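PDB 6ED2: glycosyl hydrolase family 2, TIM barrel domain protein from Faecalibacterium prausnitzii A2-165, which probably hydrolyses beta-D-glucuronides, as a gut microbial beta-glucuronidase of glycosyl hydrolase family 2 with a TIM barrel domain and a sugar binding domain. Local coordinates for residues 44-49 with 154-159; 121-126 with 138-143; 559-564 with 609-614. All coordinates share one frame; numbering follows the deposited sequence.

Interaction 1. Residues 44-49 with 154-159; sequences GMWRFS and NKLSVL
Trp46 reaches across to Leu156 and Val158 on the inner, buried side of the jelly-roll-like beta sandwich of the family 2 sugar binding domain. The benzene end of the indole makes the contact: CH2 lies 3.7 Å from CD2 of Leu156, which approaches obliquely to the ring. CZ3 comes no nearer than 4.4 Å to CG2 of Val158, a looser touch at the ring edge and near its plane. Strands 38-51 and 152-161 do not pair directly; each is hydrogen-bonded to strand 92-101, which runs between them. The CA atoms of Trp46 and Leu156 are therefore 9.9 Å apart, and only side chains can close the gap. Leu156 does so with CG anti to its backbone N (chi1 171°), while CG of Trp46 beside its backbone N (chi1 -65°) carries the six-membered ring toward strand 152-161. All three residues are buried, and the contact is wholly apolar. Thr97 of the middle strand and Val73 of strand 69-73 also touch the Trp46 side chain. Beyond the contact, Ala121 of strand 120-125 touches Val158. The polar corner of the indole faces a different partner: NE1 of Trp46 donates a hydrogen bond to the carbonyl O of Leu42, earlier on the same strand.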
ATOM      1  N   GLY A  44      24.755   8.057 -23.803  1.00 26.73           N
ATOM      2  CA  GLY A  44      23.947   7.229 -24.647  1.00 23.46           C
ATOM      3  C   GLY A  44      24.092   5.791 -24.221  1.00 28.56           C
ATOM      4  O   GLY A  44      24.391   5.509 -23.065  1.00 27.06           O
ATOM      5  N   MET A  45      23.849   4.890 -25.166  1.00 26.25           N
ATOM      6  CA  MET A  45      24.048   3.474 -24.912  1.00 25.83           C
ATOM      7  C   MET A  45      25.510   3.154 -25.169  1.00 29.36           C
ATOM      8  O   MET A  45      26.012   3.398 -26.268  1.00 30.58           O
ATOM      9  CB  MET A  45      23.148   2.605 -25.788  1.00 25.91           C
ATOM     10  CG  MET A  45      21.675   2.713 -25.485  1.00 38.46           C
ATOM     11  SD  MET A  45      21.211   2.239 -23.792  1.00 36.11           S
ATOM     12  CE  MET A  45      22.046   0.724 -23.583  1.00 23.22           C
ATOM     13  N   TRP A  46      26.192   2.630 -24.155  1.00 26.08           N
ATOM     14  CA  TRP A  46      27.548   2.124 -24.293  1.00 27.60           C
ATOM     15  C   TRP A  46      27.509   0.605 -24.219  1.00 25.04           C
ATOM     16  O   TRP A  46      26.452   0.005 -24.018  1.00 29.80           O
ATOM     17  CB  TRP A  46      28.467   2.689 -23.202  1.00 29.97           C
ATOM     18  CG  TRP A  46      28.735   4.185 -23.223  1.00 27.50           C
ATOM     19  CD1 TRP A  46      27.895   5.177 -23.646  1.00 27.16           C
ATOM     20  CD2 TRP A  46      29.919   4.839 -22.749  1.00 24.98           C
ATOM     21  NE1 TRP A  46      28.485   6.413 -23.466  1.00 26.60           N
ATOM     22  CE2 TRP A  46      29.732   6.230 -22.923  1.00 26.36           C
ATOM     23  CE3 TRP A  46      31.121   4.384 -22.194  1.00 28.03           C
ATOM     24  CZ2 TRP A  46      30.704   7.171 -22.568  1.00 26.81           C
ATOM     25  CZ3 TRP A  46      32.095   5.330 -21.832  1.00 27.62           C
ATOM     26  CH2 TRP A  46      31.874   6.704 -22.029  1.00 27.28           C
ATOM     27  N   ARG A  47      28.673  -0.017 -24.385  1.00 27.45           N
ATOM     28  CA  ARG A  47      28.853  -1.433 -24.109  1.00 27.77           C
ATOM     29  C   ARG A  47      29.456  -1.605 -22.716  1.00 32.08           C
ATOM     30  O   ARG A  47      30.101  -0.706 -22.174  1.00 28.20           O
ATOM     31  CB  ARG A  47      29.749  -2.094 -25.165  1.00 28.81           C
ATOM     32  CG  ARG A  47      29.337  -1.859 -26.621  1.00 33.57           C
ATOM     33  CD  ARG A  47      27.880  -2.245 -26.886  1.00 34.02           C
ATOM     34  NE  ARG A  47      27.612  -3.660 -26.587  1.00 37.60           N
ATOM     35  CZ  ARG A  47      26.408  -4.227 -26.687  1.00 39.87           C
ATOM     36  NH1 ARG A  47      25.354  -3.505 -27.077  1.00 37.84           N
ATOM     37  NH2 ARG A  47      26.252  -5.513 -26.386  1.00 35.05           N
ATOM     38  N   PHE A  48      29.251  -2.785 -22.145  1.00 29.08           N
ATOM     39  CA  PHE A  48      29.528  -3.006 -20.738  1.00 26.06           C
ATOM     40  C   PHE A  48      29.844  -4.474 -20.531  1.00 30.06           C
ATOM     41  O   PHE A  48      29.188  -5.341 -21.108  1.00 31.47           O
ATOM     42  CB  PHE A  48      28.322  -2.578 -19.875  1.00 24.30           C
ATOM     43  CG  PHE A  48      28.478  -2.842 -18.386  1.00 28.66           C
ATOM     44  CD1 PHE A  48      28.816  -1.809 -17.522  1.00 27.12           C
ATOM     45  CD2 PHE A  48      28.217  -4.102 -17.843  1.00 27.70           C
ATOM     46  CE1 PHE A  48      28.923  -2.028 -16.135  1.00 25.23           C
ATOM     47  CE2 PHE A  48      28.330  -4.330 -16.468  1.00 27.87           C
ATOM     48  CZ  PHE A  48      28.677  -3.278 -15.613  1.00 28.44           C
ATOM     49  N   SER A  49      30.840  -4.748 -19.691  1.00 28.64           N
ATOM     50  CA  SER A  49      31.136  -6.119 -19.323  1.00 29.17           C
ATOM     51  C   SER A  49      31.646  -6.153 -17.892  1.00 30.79           C
ATOM     52  O   SER A  49      32.484  -5.332 -17.512  1.00 30.32           O
ATOM     53  CB  SER A  49      32.181  -6.739 -20.258  1.00 27.98           C
ATOM     54  OG  SER A  49      32.328  -8.102 -19.931  1.00 29.85           O
ATOM     55  N   ASN A 154      37.252   6.420 -32.721  1.00 31.16           N
ATOM     56  CA  ASN A 154      38.216   6.077 -31.690  1.00 34.00           C
ATOM     57  C   ASN A 154      37.525   5.277 -30.600  1.00 33.76           C
ATOM     58  O   ASN A 154      36.369   5.551 -30.261  1.00 33.82           O
ATOM     59  CB  ASN A 154      38.846   7.349 -31.118  1.00 31.13           C
ATOM     60  CG  ASN A 154      39.677   8.087 -32.152  1.00 33.36           C
ATOM     61  OD1 ASN A 154      40.882   7.870 -32.245  1.00 35.94           O
ATOM     62  ND2 ASN A 154      39.037   8.940 -32.945  1.00 29.26           N
ATOM     63  N   LYS A 155      38.230   4.287 -30.057  1.00 30.52           N
ATOM     64  CA  LYS A 155      37.670   3.434 -29.019  1.00 30.82           C
ATOM     65  C   LYS A 155      37.956   4.019 -27.638  1.00 33.67           C
ATOM     66  O   LYS A 155      39.106   4.325 -27.305  1.00 33.67           O
ATOM     67  CB  LYS A 155      38.226   2.018 -29.110  1.00 32.09           C
ATOM     68  CG  LYS A 155      37.684   1.131 -28.004  1.00 39.31           C
ATOM     69  CD  LYS A 155      37.566  -0.306 -28.447  1.00 46.03           C
ATOM     70  CE  LYS A 155      36.398  -0.488 -29.385  1.00 50.79           C
ATOM     71  NZ  LYS A 155      36.365  -1.890 -29.882  1.00 56.52           N
ATOM     72  N   LEU A 156      36.903   4.182 -26.843  1.00 32.39           N
ATOM     73  CA  LEU A 156      37.003   4.632 -25.463  1.00 28.73           C
ATOM     74  C   LEU A 156      36.635   3.465 -24.569  1.00 33.18           C
ATOM     75  O   LEU A 156      35.494   2.989 -24.614  1.00 30.41           O
ATOM     76  CB  LEU A 156      36.078   5.817 -25.207  1.00 32.09           C
ATOM     77  CG  LEU A 156      35.898   6.279 -23.769  1.00 32.34           C
ATOM     78  CD1 LEU A 156      37.265   6.532 -23.105  1.00 32.01           C
ATOM     79  CD2 LEU A 156      35.040   7.535 -23.788  1.00 26.26           C
ATOM     80  N   SER A 157      37.594   2.998 -23.774  1.00 29.07           N
ATOM     81  CA  SER A 157      37.363   1.924 -22.814  1.00 32.98           C
ATOM     82  C   SER A 157      37.646   2.432 -21.411  1.00 31.87           C
ATOM     83  O   SER A 157      38.681   3.060 -21.172  1.00 30.59           O
ATOM     84  CB  SER A 157      38.241   0.707 -23.106  1.00 27.89           C
ATOM     85  OG  SER A 157      38.210   0.411 -24.486  1.00 39.53           O
ATOM     86  N   VAL A 158      36.741   2.146 -20.483  1.00 31.47           N
ATOM     87  CA  VAL A 158      36.903   2.546 -19.094  1.00 28.75           C
ATOM     88  C   VAL A 158      36.892   1.289 -18.241  1.00 29.01           C
ATOM     89  O   VAL A 158      35.906   0.542 -18.229  1.00 27.20           O
ATOM     90  CB  VAL A 158      35.818   3.538 -18.645  1.00 27.58           C
ATOM     91  CG1 VAL A 158      36.021   3.923 -17.175  1.00 27.28           C
ATOM     92  CG2 VAL A 158      35.840   4.780 -19.520  1.00 25.20           C
ATOM     93  N   LEU A 159      37.998   1.050 -17.541  1.00 29.04           N
ATOM     94  CA  LEU A 159      38.074   0.005 -16.530  1.00 30.64           C
ATOM     95  C   LEU A 159      37.757   0.663 -15.193  1.00 35.28           C
ATOM     96  O   LEU A 159      38.535   1.486 -14.695  1.00 31.21           O
ATOM     97  CB  LEU A 159      39.449  -0.654 -16.525  1.00 26.96           C
ATOM     98  CG  LEU A 159      39.760  -1.522 -15.309  1.00 30.37           C
ATOM     99  CD1 LEU A 159      38.684  -2.582 -15.101  1.00 34.21           C
ATOM    100  CD2 LEU A 159      41.145  -2.165 -15.458  1.00 26.02           C
TER

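Interaction 2. Residues 121-126 with 138-143; sequences ARVFVN and LPFDAT
Phe140 packs on Ala121 and Val123 in the interior of the jelly-roll beta sandwich of the sugar binding domain, where strands 120-125 and 140-143 face each other without sharing a backbone hydrogen bond. Strand 140-143 pairs instead with 109-114, and strand 120-125 pairs with 128-134 and 152-161. Segment 138-143 begins with Leu138 and Pro139, which lie ahead of strand 140-143 and touch helix 409-427 of the TIM barrel domain, both at Arg426, so this end of the segment meets the barrel. At Phe140 the chain turns a ring inward. Its CG is wedged between its own N and C (chi1 64°), and from there the ring extends toward the facing strand. CZ of Phe140 meets CB of Ala121 at 3.9 Å, obliquely to the ring. CE1 of Phe140 meets CG2 of Val123 at 4.0 Å, the methyl lying in the ring plane at its edge. The imidazole of His133 stacks on the phenyl ring, and the ring of Phe114 also meets it, which probably restricts its tilt. Asp141, the next residue, forms a salt bridge with Arg113 on the neighbouring strand. Ala142 points inward again, and here the backbones draw closer, with CA atoms of Val123 and Ala142 7.7 Å apart. Even so, the methyls only graze: CB of Ala142 stays 4.5 Å from CG1 of Val123.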
ATOM      1  N   ALA A 121      38.752   4.644 -11.785  1.00 28.49           N
ATOM      2  CA  ALA A 121      38.725   4.421 -13.227  1.00 30.76           C
ATOM      3  C   ALA A 121      40.133   4.417 -13.814  1.00 30.41           C
ATOM      4  O   ALA A 121      41.011   5.169 -13.376  1.00 34.88           O
ATOM      5  CB  ALA A 121      37.872   5.490 -13.924  1.00 27.11           C
ATOM      6  N   ARG A 122      40.329   3.555 -14.805  1.00 32.24           N
ATOM      7  CA  ARG A 122      41.461   3.602 -15.724  1.00 34.78           C
ATOM      8  C   ARG A 122      40.895   3.744 -17.130  1.00 34.91           C
ATOM      9  O   ARG A 122      40.094   2.911 -17.569  1.00 31.87           O
ATOM     10  CB  ARG A 122      42.331   2.346 -15.608  1.00 28.97           C
ATOM     11  CG  ARG A 122      42.958   2.177 -14.223  1.00 33.15           C
ATOM     12  CD  ARG A 122      43.658   0.854 -14.066  1.00 29.02           C
ATOM     13  NE  ARG A 122      44.732   0.680 -15.041  1.00 28.62           N
ATOM     14  CZ  ARG A 122      45.361  -0.476 -15.228  1.00 36.89           C
ATOM     15  NH1 ARG A 122      45.014  -1.540 -14.501  1.00 29.77           N
ATOM     16  NH2 ARG A 122      46.328  -0.576 -16.131  1.00 34.31           N
ATOM     17  N   VAL A 123      41.292   4.804 -17.823  1.00 33.89           N
ATOM     18  CA  VAL A 123      40.733   5.147 -19.122  1.00 30.98           C
ATOM     19  C   VAL A 123      41.745   4.808 -20.210  1.00 34.93           C
ATOM     20  O   VAL A 123      42.920   5.189 -20.122  1.00 34.68           O
ATOM     21  CB  VAL A 123      40.329   6.627 -19.172  1.00 31.01           C
ATOM     22  CG1 VAL A 123      39.831   7.013 -20.566  1.00 25.65           C
ATOM     23  CG2 VAL A 123      39.272   6.895 -18.111  1.00 30.79           C
ATOM     24  N   PHE A 124      41.284   4.094 -21.232  1.00 30.17           N
ATOM     25  CA  PHE A 124      42.071   3.759 -22.405  1.00 33.84           C
ATOM     26  C   PHE A 124      41.401   4.345 -23.640  1.00 36.24           C
ATOM     27  O   PHE A 124      40.174   4.300 -23.774  1.00 33.10           O
ATOM     28  CB  PHE A 124      42.210   2.242 -22.568  1.00 30.68           C
ATOM     29  CG  PHE A 124      42.765   1.552 -21.358  1.00 33.81           C
ATOM     30  CD1 PHE A 124      44.099   1.184 -21.308  1.00 36.09           C
ATOM     31  CD2 PHE A 124      41.952   1.261 -20.264  1.00 34.33           C
ATOM     32  CE1 PHE A 124      44.616   0.544 -20.188  1.00 38.85           C
ATOM     33  CE2 PHE A 124      42.470   0.630 -19.139  1.00 30.28           C
ATOM     34  CZ  PHE A 124      43.803   0.274 -19.108  1.00 33.49           C
ATOM     35  N   VAL A 125      42.210   4.909 -24.530  1.00 30.27           N
ATOM     36  CA  VAL A 125      41.755   5.326 -25.845  1.00 31.30           C
ATOM     37  C   VAL A 125      42.596   4.581 -26.880  1.00 36.70           C
ATOM     38  O   VAL A 125      43.832   4.617 -26.831  1.00 35.42           O
ATOM     39  CB  VAL A 125      41.833   6.847 -26.016  1.00 28.16           C
ATOM     40  CG1 VAL A 125      41.681   7.244 -27.479  1.00 29.66           C
ATOM     41  CG2 VAL A 125      40.743   7.492 -25.182  1.00 27.71           C
ATOM     42  N   ASN A 126      41.925   3.865 -27.783  1.00 31.45           N
ATOM     43  CA  ASN A 126      42.597   3.003 -28.758  1.00 33.67           C
ATOM     44  C   ASN A 126      43.619   2.102 -28.081  1.00 37.22           C
ATOM     45  O   ASN A 126      44.739   1.933 -28.559  1.00 39.63           O
ATOM     46  CB  ASN A 126      43.254   3.829 -29.864  1.00 33.57           C
ATOM     47  CG  ASN A 126      42.255   4.710 -30.589  1.00 38.02           C
ATOM     48  OD1 ASN A 126      41.104   4.305 -30.809  1.00 33.94           O
ATOM     49  ND2 ASN A 126      42.670   5.932 -30.931  1.00 31.81           N
ATOM     50  N   LEU A 138      33.619  13.055  -8.258  1.00 20.16           N
ATOM     51  CA  LEU A 138      34.177  14.325  -8.700  1.00 25.39           C
ATOM     52  C   LEU A 138      34.801  14.123 -10.070  1.00 23.04           C
ATOM     53  O   LEU A 138      35.181  13.000 -10.417  1.00 22.43           O
ATOM     54  CB  LEU A 138      35.220  14.865  -7.692  1.00 24.31           C
ATOM     55  CG  LEU A 138      34.596  15.460  -6.427  1.00 24.40           C
ATOM     56  CD1 LEU A 138      35.635  15.565  -5.288  1.00 24.61           C
ATOM     57  CD2 LEU A 138      33.953  16.845  -6.726  1.00 19.92           C
ATOM     58  N   PRO A 139      34.902  15.179 -10.873  1.00 24.88           N
ATOM     59  CA  PRO A 139      35.259  15.010 -12.285  1.00 27.36           C
ATOM     60  C   PRO A 139      36.756  14.902 -12.518  1.00 31.22           C
ATOM     61  O   PRO A 139      37.579  15.362 -11.722  1.00 29.81           O
ATOM     62  CB  PRO A 139      34.720  16.287 -12.942  1.00 28.70           C
ATOM     63  CG  PRO A 139      34.726  17.295 -11.850  1.00 28.45           C
ATOM     64  CD  PRO A 139      34.437  16.544 -10.576  1.00 25.50           C
ATOM     65  N   PHE A 140      37.091  14.334 -13.677  1.00 24.73           N
ATOM     66  CA  PHE A 140      38.466  14.275 -14.134  1.00 26.43           C
ATOM     67  C   PHE A 140      38.505  14.258 -15.658  1.00 33.87           C
ATOM     68  O   PHE A 140      37.543  13.860 -16.324  1.00 29.72           O
ATOM     69  CB  PHE A 140      39.182  13.062 -13.555  1.00 28.36           C
ATOM     70  CG  PHE A 140      38.624  11.755 -14.007  1.00 30.32           C
ATOM     71  CD1 PHE A 140      39.239  11.044 -15.026  1.00 30.96           C
ATOM     72  CD2 PHE A 140      37.488  11.220 -13.401  1.00 28.96           C
ATOM     73  CE1 PHE A 140      38.734   9.807 -15.437  1.00 27.84           C
ATOM     74  CE2 PHE A 140      36.979  10.002 -13.799  1.00 28.64           C
ATOM     75  CZ  PHE A 140      37.603   9.290 -14.822  1.00 30.36           C
ATOM     76  N   ASP A 141      39.647  14.683 -16.201  1.00 29.49           N
ATOM     77  CA  ASP A 141      39.870  14.800 -17.635  1.00 28.39           C
ATOM     78  C   ASP A 141      40.945  13.827 -18.111  1.00 31.85           C
ATOM     79  O   ASP A 141      41.831  13.417 -17.350  1.00 34.79           O
ATOM     80  CB  ASP A 141      40.286  16.229 -18.003  1.00 31.79           C
ATOM     81  CG  ASP A 141      39.153  17.241 -17.844  1.00 39.03           C
ATOM     82  OD1 ASP A 141      37.972  16.883 -18.083  1.00 38.26           O
ATOM     83  OD2 ASP A 141      39.443  18.408 -17.479  1.00 38.96           O
ATOM     84  N   ALA A 142      40.866  13.464 -19.391  1.00 29.01           N
ATOM     85  CA  ALA A 142      41.893  12.670 -20.057  1.00 31.43           C
ATOM     86  C   ALA A 142      42.257  13.355 -21.364  1.00 35.35           C
ATOM     87  O   ALA A 142      41.397  13.514 -22.242  1.00 35.88           O
ATOM     88  CB  ALA A 142      41.418  11.243 -20.324  1.00 31.29           C
ATOM     89  N   THR A 143      43.519  13.766 -21.490  1.00 29.17           N
ATOM     90  CA  THR A 143      43.989  14.422 -22.702  1.00 29.22           C
ATOM     91  C   THR A 143      44.374  13.365 -23.722  1.00 35.65           C
ATOM     92  O   THR A 143      45.161  12.463 -23.418  1.00 31.88           O
ATOM     93  CB  THR A 143      45.173  15.338 -22.400  1.00 32.65           C
ATOM     94  OG1 THR A 143      44.696  16.538 -21.778  1.00 33.36           O
ATOM     95  CG2 THR A 143      45.914  15.718 -23.684  1.00 26.36           C
TER

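Interaction 3. Residues 559-564 with 609-614; sequences EYLEMT and KDAAYL
Leu561 holds CG beside its backbone N, anti to the carbonyl carbon (chi1 -68°), and Leu614 holds CG anti to its backbone N (chi1 -177°); these two settings send the leucines into the space between helices 554-570 and 610-621. CD1 of Leu561 ends 3.8 Å from CB of Ala611, the closest approach between the two segments. One turn further on, Leu614 reaches back as a knob into the hole formed by Asn558, Leu561, Glu562 and His565; within it CD1 lies 4.1 Å from CB of Leu561 and 4.0 Å from CG of Glu562. Glu562 takes part through its aliphatic stem, which runs out extended and crosses Leu614 aslant, while the residue as a whole is exposed. The two helices follow the seventh and eighth strands of the TIM barrel and lie side by side on its outside. The axes of the short segments 559-564 and 610-614 run 27° from parallel and come within 11.0 Å, so side chains, not backbones, fill the interface. Within segment 559-564, OG1 of Thr564 donates to the carbonyl O of Tyr560 at 2.7 Å, from above the carbonyl plane; that oxygen also accepts from N of Thr564. The same OG1 lies over the centre of the Tyr560 ring. On the far side of helix 610-621, Ala612 packs on Trp346 and Ile347, while Tyr613 OH is hydrogen-bonded to Glu555 of the third subunit. With no hydrogen bond or salt bridge between these two segments, the contact rests on van der Waals packing of methyl and methylene groups, partly open to solvent at Glu562.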
ATOM      1  N   GLU A 559       4.272  13.241  15.201  1.00 28.46           N
ATOM      2  CA  GLU A 559       4.457  13.474  16.633  1.00 29.33           C
ATOM      3  C   GLU A 559       5.924  13.697  16.954  1.00 27.46           C
ATOM      4  O   GLU A 559       6.270  14.597  17.728  1.00 24.80           O
ATOM      5  CB  GLU A 559       3.910  12.293  17.447  1.00 23.39           C
ATOM      6  CG  GLU A 559       2.398  12.284  17.569  1.00 27.16           C
ATOM      7  CD  GLU A 559       1.814  10.890  17.775  1.00 33.67           C
ATOM      8  OE1 GLU A 559       2.547   9.984  18.238  1.00 32.98           O
ATOM      9  OE2 GLU A 559       0.622  10.697  17.427  1.00 36.88           O
ATOM     10  N   TYR A 560       6.793  12.890  16.349  1.00 27.07           N
ATOM     11  CA  TYR A 560       8.229  13.023  16.560  1.00 26.84           C
ATOM     12  C   TYR A 560       8.724  14.369  16.054  1.00 29.41           C
ATOM     13  O   TYR A 560       9.520  15.038  16.726  1.00 28.87           O
ATOM     14  CB  TYR A 560       8.943  11.865  15.859  1.00 23.96           C
ATOM     15  CG  TYR A 560      10.409  12.068  15.609  1.00 32.09           C
ATOM     16  CD1 TYR A 560      11.360  11.476  16.449  1.00 30.44           C
ATOM     17  CD2 TYR A 560      10.861  12.825  14.523  1.00 26.07           C
ATOM     18  CE1 TYR A 560      12.710  11.639  16.223  1.00 28.33           C
ATOM     19  CE2 TYR A 560      12.225  13.015  14.299  1.00 31.90           C
ATOM     20  CZ  TYR A 560      13.144  12.413  15.156  1.00 32.09           C
ATOM     21  OH  TYR A 560      14.497  12.567  14.947  1.00 28.72           O
ATOM     22  N   LEU A 561       8.247  14.794  14.878  1.00 27.18           N
ATOM     23  CA  LEU A 561       8.696  16.065  14.318  1.00 28.24           C
ATOM     24  C   LEU A 561       8.265  17.234  15.193  1.00 28.54           C
ATOM     25  O   LEU A 561       9.035  18.180  15.394  1.00 25.67           O
ATOM     26  CB  LEU A 561       8.168  16.242  12.891  1.00 24.89           C
ATOM     27  CG  LEU A 561       8.748  15.287  11.842  1.00 27.58           C
ATOM     28  CD1 LEU A 561       8.032  15.404  10.467  1.00 20.17           C
ATOM     29  CD2 LEU A 561      10.251  15.519  11.695  1.00 26.09           C
ATOM     30  N   GLU A 562       7.037  17.190  15.714  1.00 28.56           N
ATOM     31  CA  GLU A 562       6.563  18.280  16.555  1.00 30.43           C
ATOM     32  C   GLU A 562       7.372  18.361  17.839  1.00 30.32           C
ATOM     33  O   GLU A 562       7.728  19.456  18.290  1.00 29.36           O
ATOM     34  CB  GLU A 562       5.078  18.102  16.863  1.00 32.35           C
ATOM     35  CG  GLU A 562       4.190  18.262  15.623  1.00 47.12           C
ATOM     36  CD  GLU A 562       2.722  18.477  15.950  1.00 51.59           C
ATOM     37  OE1 GLU A 562       2.372  18.498  17.155  1.00 58.81           O
ATOM     38  OE2 GLU A 562       1.925  18.635  14.997  1.00 61.64           O
ATOM     39  N   MET A 563       7.668  17.210  18.447  1.00 26.67           N
ATOM     40  CA  MET A 563       8.522  17.219  19.630  1.00 34.32           C
ATOM     41  C   MET A 563       9.903  17.756  19.283  1.00 33.10           C
ATOM     42  O   MET A 563      10.418  18.664  19.955  1.00 29.35           O
ATOM     43  CB  MET A 563       8.619  15.818  20.225  1.00 26.11           C
ATOM     44  CG  MET A 563       9.482  15.768  21.483  1.00 36.03           C
ATOM     45  SD  MET A 563      11.256  15.571  21.143  1.00 34.32           S
ATOM     46  CE  MET A 563      11.336  13.886  20.580  1.00 30.98           C
ATOM     47  N   THR A 564      10.500  17.221  18.208  1.00 28.65           N
ATOM     48  CA  THR A 564      11.844  17.613  17.803  1.00 27.10           C
ATOM     49  C   THR A 564      11.928  19.114  17.550  1.00 30.15           C
ATOM     50  O   THR A 564      12.858  19.783  18.022  1.00 30.14           O
ATOM     51  CB  THR A 564      12.258  16.808  16.565  1.00 30.06           C
ATOM     52  OG1 THR A 564      12.170  15.408  16.861  1.00 27.18           O
ATOM     53  CG2 THR A 564      13.707  17.109  16.149  1.00 28.92           C
ATOM     54  N   LYS A 609       4.742  12.643   1.292  1.00 26.96           N
ATOM     55  CA  LYS A 609       4.148  11.941   2.413  1.00 27.19           C
ATOM     56  C   LYS A 609       3.502  12.962   3.340  1.00 26.75           C
ATOM     57  O   LYS A 609       3.625  14.176   3.147  1.00 27.47           O
ATOM     58  CB  LYS A 609       5.182  11.111   3.167  1.00 27.10           C
ATOM     59  CG  LYS A 609       5.898  10.035   2.344  1.00 31.58           C
ATOM     60  CD  LYS A 609       6.660   9.109   3.322  1.00 28.99           C
ATOM     61  CE  LYS A 609       7.976   8.696   2.776  1.00 28.10           C
ATOM     62  NZ  LYS A 609       8.811   8.024   3.836  1.00 30.56           N
ATOM     63  N   ASP A 610       2.806  12.462   4.366  1.00 27.17           N
ATOM     64  CA  ASP A 610       2.065  13.371   5.235  1.00 28.56           C
ATOM     65  C   ASP A 610       3.003  14.404   5.882  1.00 26.40           C
ATOM     66  O   ASP A 610       2.630  15.576   6.035  1.00 27.84           O
ATOM     67  CB  ASP A 610       1.240  12.553   6.271  1.00 29.96           C
ATOM     68  CG  ASP A 610       0.050  11.718   5.617  1.00 37.43           C
ATOM     69  OD1 ASP A 610      -0.431  12.033   4.504  1.00 37.74           O
ATOM     70  OD2 ASP A 610      -0.462  10.736   6.217  1.00 41.12           O
ATOM     71  N   ALA A 611       4.248  14.019   6.201  1.00 23.66           N
ATOM     72  CA  ALA A 611       5.176  14.963   6.825  1.00 25.49           C
ATOM     73  C   ALA A 611       5.514  16.156   5.929  1.00 29.89           C
ATOM     74  O   ALA A 611       5.883  17.218   6.449  1.00 24.17           O
ATOM     75  CB  ALA A 611       6.467  14.249   7.231  1.00 24.68           C
ATOM     76  N   ALA A 612       5.402  16.014   4.601  1.00 25.76           N
ATOM     77  CA  ALA A 612       5.659  17.153   3.724  1.00 27.52           C
ATOM     78  C   ALA A 612       4.727  18.314   4.026  1.00 27.19           C
ATOM     79  O   ALA A 612       5.124  19.472   3.877  1.00 28.36           O
ATOM     80  CB  ALA A 612       5.537  16.750   2.251  1.00 24.70           C
ATOM     81  N   TYR A 613       3.496  18.029   4.461  1.00 26.98           N
ATOM     82  CA  TYR A 613       2.544  19.095   4.776  1.00 27.54           C
ATOM     83  C   TYR A 613       2.846  19.752   6.123  1.00 27.46           C
ATOM     84  O   TYR A 613       2.671  20.972   6.274  1.00 26.91           O
ATOM     85  CB  TYR A 613       1.115  18.530   4.712  1.00 24.13           C
ATOM     86  CG  TYR A 613       0.766  18.192   3.273  1.00 29.65           C
ATOM     87  CD1 TYR A 613       0.369  19.194   2.374  1.00 25.99           C
ATOM     88  CD2 TYR A 613       0.903  16.898   2.790  1.00 25.66           C
ATOM     89  CE1 TYR A 613       0.094  18.901   1.042  1.00 28.70           C
ATOM     90  CE2 TYR A 613       0.638  16.595   1.464  1.00 28.69           C
ATOM     91  CZ  TYR A 613       0.229  17.595   0.599  1.00 29.94           C
ATOM     92  OH  TYR A 613      -0.037  17.283  -0.715  1.00 29.58           O
ATOM     93  N   LEU A 614       3.339  18.983   7.098  1.00 28.02           N
ATOM     94  CA  LEU A 614       3.822  19.602   8.327  1.00 28.57           C
ATOM     95  C   LEU A 614       4.953  20.583   8.026  1.00 28.09           C
ATOM     96  O   LEU A 614       4.925  21.736   8.474  1.00 26.63           O
ATOM     97  CB  LEU A 614       4.263  18.523   9.315  1.00 29.69           C
ATOM     98  CG  LEU A 614       4.744  18.932  10.716  1.00 29.70           C
ATOM     99  CD1 LEU A 614       4.605  17.752  11.679  1.00 29.45           C
ATOM    100  CD2 LEU A 614       6.197  19.386  10.671  1.00 30.16           C
TER

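In the fold
Interactions 1 and 2 share the sugar binding domain, with centres about 12 Å apart, and meet along neighbouring strands 152-161 and 120-125. Probable backbone hydrogen bonds run from Arg122 N to Leu159 O (2.7 Å) and from Phe124 N to Ser157 O (2.8 Å). Leu156 CD1 also packs on Val123 CG1 at 3.6 Å, linking Trp46 to Phe140 through Leu156 and Val123. Interaction 3 belongs to the TIM barrel: its centre is about 46 Å from either of the others, with nearest atoms about 30 Å from interaction 1 and about 28 Å from interaction 2. None of the three adjoins the magnesium site at Thr239 and Glu241, on strand 238-244.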